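Local atomic coordinates of uncharacterized Thioredoxin-like protein (Aeropyrum pernix, PDB entry 3HA9), a protein that is of unknown function but resembles thioredoxin, carries a disulfide at a helix start, and may act as an antioxidant or oxidoreductase. Residues A[45-50]-A[94-99]; A[51-56]-A[106-111]. All coordinates share one frame; numbering follows the deposited sequence.

Interaction 1 of 2, residues A[45-50]-A[94-99]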
loop_
_atom_site.group_PDB
_atom_site.type_symbol
_atom_site.label_atom_id
_atom_site.label_comp_id
_atom_site.label_asym_id
_atom_site.label_seq_id
_atom_site.Cartn_x
_atom_site.Cartn_y
_atom_site.Cartn_z
ATOM N N MET A 45 -0.242 0.368 6.748
ATOM C CA MET A 45 -0.162 1.164 7.980
ATOM C C MET A 45 -1.284 0.829 8.958
ATOM O O MET A 45 -2.104 -0.053 8.693
ATOM C CB MET A 45 -0.088 2.673 7.655
ATOM C CG MET A 45 -1.127 3.205 6.632
ATOM S SD MET A 45 -2.856 3.214 7.182
ATOM C CE MET A 45 -2.802 4.583 8.318
ATOM N N ALA A 46 -1.281 1.515 10.097
ATOM C CA ALA A 46 -2.338 1.408 11.112
ATOM C C ALA A 46 -2.449 2.769 11.752
ATOM O O ALA A 46 -1.445 3.497 11.848
ATOM C CB ALA A 46 -1.972 0.339 12.161
ATOM N N ALA A 47 -3.655 3.125 12.186
ATOM C CA ALA A 47 -3.897 4.482 12.674
ATOM C C ALA A 47 -3.143 4.789 13.965
ATOM O O ALA A 47 -2.822 5.943 14.238
ATOM C CB ALA A 47 -5.383 4.730 12.836
ATOM N N TRP A 48 -2.839 3.754 14.743
ATOM C CA TRP A 48 -2.084 3.915 15.998
ATOM C C TRP A 48 -0.555 3.781 15.866
ATOM O O TRP A 48 0.183 3.959 16.832
ATOM C CB TRP A 48 -2.588 2.880 17.010
ATOM C CG TRP A 48 -2.399 1.481 16.543
ATOM C CD1 TRP A 48 -3.267 0.752 15.786
ATOM C CD2 TRP A 48 -1.289 0.621 16.816
ATOM N NE1 TRP A 48 -2.754 -0.493 15.543
ATOM C CE2 TRP A 48 -1.547 -0.609 16.172
ATOM C CE3 TRP A 48 -0.095 0.775 17.527
ATOM C CZ2 TRP A 48 -0.650 -1.681 16.212
ATOM C CZ3 TRP A 48 0.791 -0.291 17.574
ATOM C CH2 TRP A 48 0.505 -1.509 16.928
ATOM N N CYS A 49 -0.074 3.476 14.670
ATOM C CA CYS A 49 1.349 3.228 14.438
ATOM C C CYS A 49 2.158 4.503 14.741
ATOM O O CYS A 49 1.878 5.546 14.167
ATOM C CB CYS A 49 1.536 2.738 12.981
ATOM S SG CYS A 49 3.088 3.179 12.088
ATOM N N PRO A 50 3.107 4.438 15.707
ATOM C CA PRO A 50 3.855 5.635 16.069
ATOM C C PRO A 50 4.600 6.283 14.906
ATOM O O PRO A 50 4.531 7.514 14.748
ATOM C CB PRO A 50 4.829 5.130 17.140
ATOM C CG PRO A 50 4.081 4.007 17.802
ATOM C CD PRO A 50 3.329 3.339 16.670
ATOM N N PRO A 94 -7.050 -2.928 19.620
ATOM C CA PRO A 94 -8.166 -3.517 18.896
ATOM C C PRO A 94 -8.089 -3.059 17.447
ATOM O O PRO A 94 -7.260 -2.189 17.129
ATOM C CB PRO A 94 -9.406 -2.904 19.568
ATOM C CG PRO A 94 -8.926 -2.239 20.800
ATOM C CD PRO A 94 -7.492 -1.899 20.581
ATOM N N PRO A 95 -8.928 -3.635 16.578
ATOM C CA PRO A 95 -8.966 -3.173 15.196
ATOM C C PRO A 95 -9.260 -1.685 15.079
ATOM O O PRO A 95 -10.021 -1.115 15.874
ATOM C CB PRO A 95 -10.132 -3.950 14.583
ATOM C CG PRO A 95 -10.332 -5.122 15.467
ATOM C CD PRO A 95 -9.931 -4.682 16.838
ATOM N N ASP A 96 -8.651 -1.058 14.083
ATOM C CA ASP A 96 -8.982 0.310 13.719
ATOM C C ASP A 96 -10.390 0.344 13.139
ATOM O O ASP A 96 -10.752 -0.485 12.304
ATOM C CB ASP A 96 -8.055 0.796 12.604
ATOM C CG ASP A 96 -6.693 1.270 13.093
ATOM O OD1 ASP A 96 -6.412 1.300 14.318
ATOM O OD2 ASP A 96 -5.885 1.638 12.190
ATOM N N THR A 97 -11.166 1.334 13.550
ATOM C CA THR A 97 -12.454 1.584 12.910
ATOM C C THR A 97 -12.190 2.427 11.661
ATOM O O THR A 97 -11.171 3.127 11.592
ATOM C CB THR A 97 -13.389 2.359 13.855
ATOM O OG1 THR A 97 -12.810 3.642 14.134
ATOM C CG2 THR A 97 -13.571 1.603 15.175
ATOM N N PRO A 98 -13.088 2.365 10.663
ATOM C CA PRO A 98 -12.962 3.269 9.515
ATOM C C PRO A 98 -12.860 4.733 9.959
ATOM O O PRO A 98 -12.117 5.502 9.350
ATOM C CB PRO A 98 -14.251 3.022 8.732
ATOM C CG PRO A 98 -14.555 1.577 9.033
ATOM C CD PRO A 98 -14.142 1.348 10.449
ATOM N N GLU A 99 -13.586 5.111 11.014
ATOM C CA GLU A 99 -13.516 6.483 11.543
ATOM C C GLU A 99 -12.098 6.868 11.989
ATOM O O GLU A 99 -11.634 7.967 11.709
ATOM C CB GLU A 99 -14.518 6.672 12.705
ATOM C CG GLU A 99 -14.407 8.028 13.423
ATOM C CD GLU A 99 -15.298 8.176 14.673
ATOM O OE1 GLU A 99 -16.051 7.234 15.043
ATOM O OE2 GLU A 99 -15.262 9.272 15.287
#
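The carboxylate of D96 reaches across to A47 and W48 with different oxygens, in the loop of a thioredoxin-like fold that carries the first cysteine of the CxxC motif. Residues 45-50 leave strand 39-45 and include C49, disulfide-bonded to C52, while 94-99 leads into and begins helix 98-108, with T97 OG1 capping M100 N. The two backbones come nearest at A47 and D96, whose CA atoms lie 6.7 Å apart.

D96 OD2 accepts the backbone N-H of A47 at 2.7 Å. With an N-H...O angle of 167° the bond is nearly straight, and it uses the syn lone pair of OD2, the one on the side of the other oxygen. The D96 CG stands anti to its carbonyl carbon (chi1 -81°), which turns the carboxylate across to the loop. A47 CB then rests 3.2 Å from the same OD2, so the bonded oxygen is also covered by a methyl group.

OD1 goes to the indole. It meets W48 CD1 at 3.5 Å, at the ring edge and in the plane of the ring, whereas ring and carboxylate planes stand 84° apart. The indole is thus met by one carboxylate corner and not by the flat of the group. W77 packs edge-to-face against W48 and also makes a backbone hydrogen bond with D96, tying the two loops through a second residue. A carboxylate oxygen of D75 lies close to D96 OD2, unfavourable if both are charged, and the A47 N-H probably offsets part of this.

A46 to C49 form a type I beta turn within the loop. Its closing bond runs from C49 N to A46 O, 3.1 Å, one residue on either side of the pair A47 and W48 that D96 meets.

Interaction 2 of 2, residues A[51-56]-A[106-111]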
loop_
_atom_site.group_PDB
_atom_site.type_symbol
_atom_site.label_atom_id
_atom_site.label_comp_id
_atom_site.label_asym_id
_atom_site.label_seq_id
_atom_site.Cartn_x
_atom_site.Cartn_y
_atom_site.Cartn_z
ATOM N N SER A 51 5.288 5.468 14.104
ATOM C CA SER A 51 6.128 5.956 13.003
ATOM C C SER A 51 5.318 6.499 11.820
ATOM O O SER A 51 5.820 7.262 10.993
ATOM C CB SER A 51 7.099 4.863 12.542
ATOM O OG SER A 51 6.393 3.790 11.917
ATOM N N CYS A 52 4.059 6.119 11.758
ATOM C CA CYS A 52 3.256 6.418 10.579
ATOM C C CYS A 52 2.943 7.900 10.431
ATOM O O CYS A 52 2.701 8.367 9.324
ATOM C CB CYS A 52 1.978 5.579 10.566
ATOM S SG CYS A 52 2.313 3.829 10.248
ATOM N N VAL A 53 2.941 8.636 11.542
ATOM C CA VAL A 53 2.756 10.086 11.476
ATOM C C VAL A 53 3.883 10.731 10.657
ATOM O O VAL A 53 3.623 11.598 9.790
ATOM C CB VAL A 53 2.626 10.718 12.894
ATOM C CG1 VAL A 53 2.558 12.240 12.811
ATOM C CG2 VAL A 53 1.366 10.165 13.595
ATOM N N TYR A 54 5.124 10.332 10.942
ATOM C CA TYR A 54 6.258 10.831 10.162
ATOM C C TYR A 54 6.169 10.352 8.701
ATOM O O TYR A 54 6.420 11.128 7.770
ATOM C CB TYR A 54 7.613 10.440 10.790
ATOM C CG TYR A 54 8.775 10.794 9.893
ATOM C CD1 TYR A 54 9.096 12.131 9.642
ATOM C CD2 TYR A 54 9.533 9.801 9.257
ATOM C CE1 TYR A 54 10.144 12.471 8.792
ATOM C CE2 TYR A 54 10.584 10.135 8.411
ATOM C CZ TYR A 54 10.887 11.473 8.186
ATOM O OH TYR A 54 11.923 11.830 7.350
ATOM N N MET A 55 5.839 9.074 8.487
ATOM C CA MET A 55 5.680 8.604 7.095
ATOM C C MET A 55 4.618 9.411 6.345
ATOM O O MET A 55 4.784 9.726 5.168
ATOM C CB MET A 55 5.361 7.089 7.019
ATOM C CG MET A 55 5.380 6.530 5.579
ATOM S SD MET A 55 6.899 6.813 4.603
ATOM C CE MET A 55 8.030 5.956 5.632
ATOM N N ALA A 56 3.522 9.754 7.022
ATOM C CA ALA A 56 2.467 10.524 6.365
ATOM C C ALA A 56 3.014 11.890 5.933
ATOM O O ALA A 56 2.736 12.363 4.832
ATOM C CB ALA A 56 1.253 10.688 7.286
ATOM N N ALA A 106 -7.005 12.439 7.718
ATOM C CA ALA A 106 -7.401 13.860 7.711
ATOM C C ALA A 106 -6.395 14.707 8.482
ATOM O O ALA A 106 -6.069 15.826 8.056
ATOM C CB ALA A 106 -8.791 14.043 8.284
ATOM N N ASN A 107 -5.908 14.173 9.599
ATOM C CA ASN A 107 -4.952 14.892 10.447
ATOM C C ASN A 107 -3.563 15.015 9.856
ATOM O O ASN A 107 -2.913 16.066 10.010
ATOM C CB ASN A 107 -4.806 14.207 11.816
ATOM C CG ASN A 107 -5.883 14.607 12.794
ATOM O OD1 ASN A 107 -6.186 13.856 13.738
ATOM N ND2 ASN A 107 -6.461 15.778 12.601
ATOM N N TYR A 108 -3.076 13.950 9.223
ATOM C CA TYR A 108 -1.649 13.889 8.855
ATOM C C TYR A 108 -1.363 13.633 7.393
ATOM O O TYR A 108 -0.260 13.900 6.910
ATOM C CB TYR A 108 -0.929 12.831 9.693
ATOM C CG TYR A 108 -1.131 13.011 11.172
ATOM C CD1 TYR A 108 -0.595 14.110 11.836
ATOM C CD2 TYR A 108 -1.852 12.072 11.919
ATOM C CE1 TYR A 108 -0.773 14.285 13.199
ATOM C CE2 TYR A 108 -2.037 12.244 13.284
ATOM C CZ TYR A 108 -1.499 13.363 13.912
ATOM O OH TYR A 108 -1.647 13.545 15.266
ATOM N N GLY A 109 -2.355 13.106 6.687
ATOM C CA GLY A 109 -2.169 12.699 5.291
ATOM C C GLY A 109 -2.827 13.655 4.316
ATOM O O GLY A 109 -2.928 14.862 4.586
ATOM N N ASP A 110 -3.253 13.121 3.169
ATOM C CA ASP A 110 -3.685 13.965 2.031
ATOM C C ASP A 110 -5.024 13.522 1.471
ATOM O O ASP A 110 -5.306 12.302 1.386
ATOM C CB ASP A 110 -2.605 14.022 0.930
ATOM C CG ASP A 110 -2.858 15.124 -0.109
ATOM O OD1 ASP A 110 -2.229 16.198 0.024
ATOM O OD2 ASP A 110 -3.692 14.921 -1.031
ATOM N N PRO A 111 -5.871 14.512 1.099
ATOM C CA PRO A 111 -7.242 14.226 0.669
ATOM C C PRO A 111 -7.354 13.500 -0.673
ATOM O O PRO A 111 -8.360 12.836 -0.924
ATOM C CB PRO A 111 -7.906 15.614 0.612
ATOM C CG PRO A 111 -6.812 16.629 0.853
ATOM C CD PRO A 111 -5.712 15.910 1.549
#
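The backbone N of A56 donates to C52 O at 2.8 Å, a regular bond of helix 52-65, and the CB of A56 points toward the segment 106-111. This CB lies 3.9 Å from Y108 CB and 3.6 Å from Y108 O, where helix 98-108 ends and the chain leaves helical geometry at G109. The backbones are close here: the CA atoms of A56 and G109 are 5.2 Å apart.

One turn earlier, V53 covers the tyrosine ring. Its CG1 sits 4.0 Å from the Y108 ring centroid and 19° off the normal, a CH-pi contact over the face, while CG2 reaches Y108 CE2 at 4.0 Å. CG1 lies anti to the V53 backbone N (chi1 175°), a setting that leaves both methyls touching the ring. The opposite ring face carries N107 CB, 3.6 Å above the plane. F104 meets Y108 and also V53.

With an alanine in place of V53, both methyls are gone, which would probably uncover that face of the Y108 ring and leave it less restrained there, with N107 CB and F104 as remaining neighbours.

No hydrogen bond joins the segments, so they meet by close apolar fit, the Y108 ring lying between V53 and N107, without a directional polar bond.

How the interactions relate
Interactions 1 and 2 flank the CxxC disulfide, whose sulfurs, C49 SG and C52 SG, are 2.1 Å apart: C49 belongs to the loop of interaction 1, C52 to the helix of interaction 2. Their centres lie about 12 Å apart, and they touch directly where M45 CB packs on C52 SG at 3.7 Å, with A46 O 4.1 Å from the same sulfur. Interaction 1 is polar and lies just before helix 98-108, whereas interaction 2 is apolar and lies at its end. F104, near the middle of that helix, bridges them, touching M45 and A47 as well as V53, and packs on C52 beside the disulfide, consistent with a thioredoxin-type redox site.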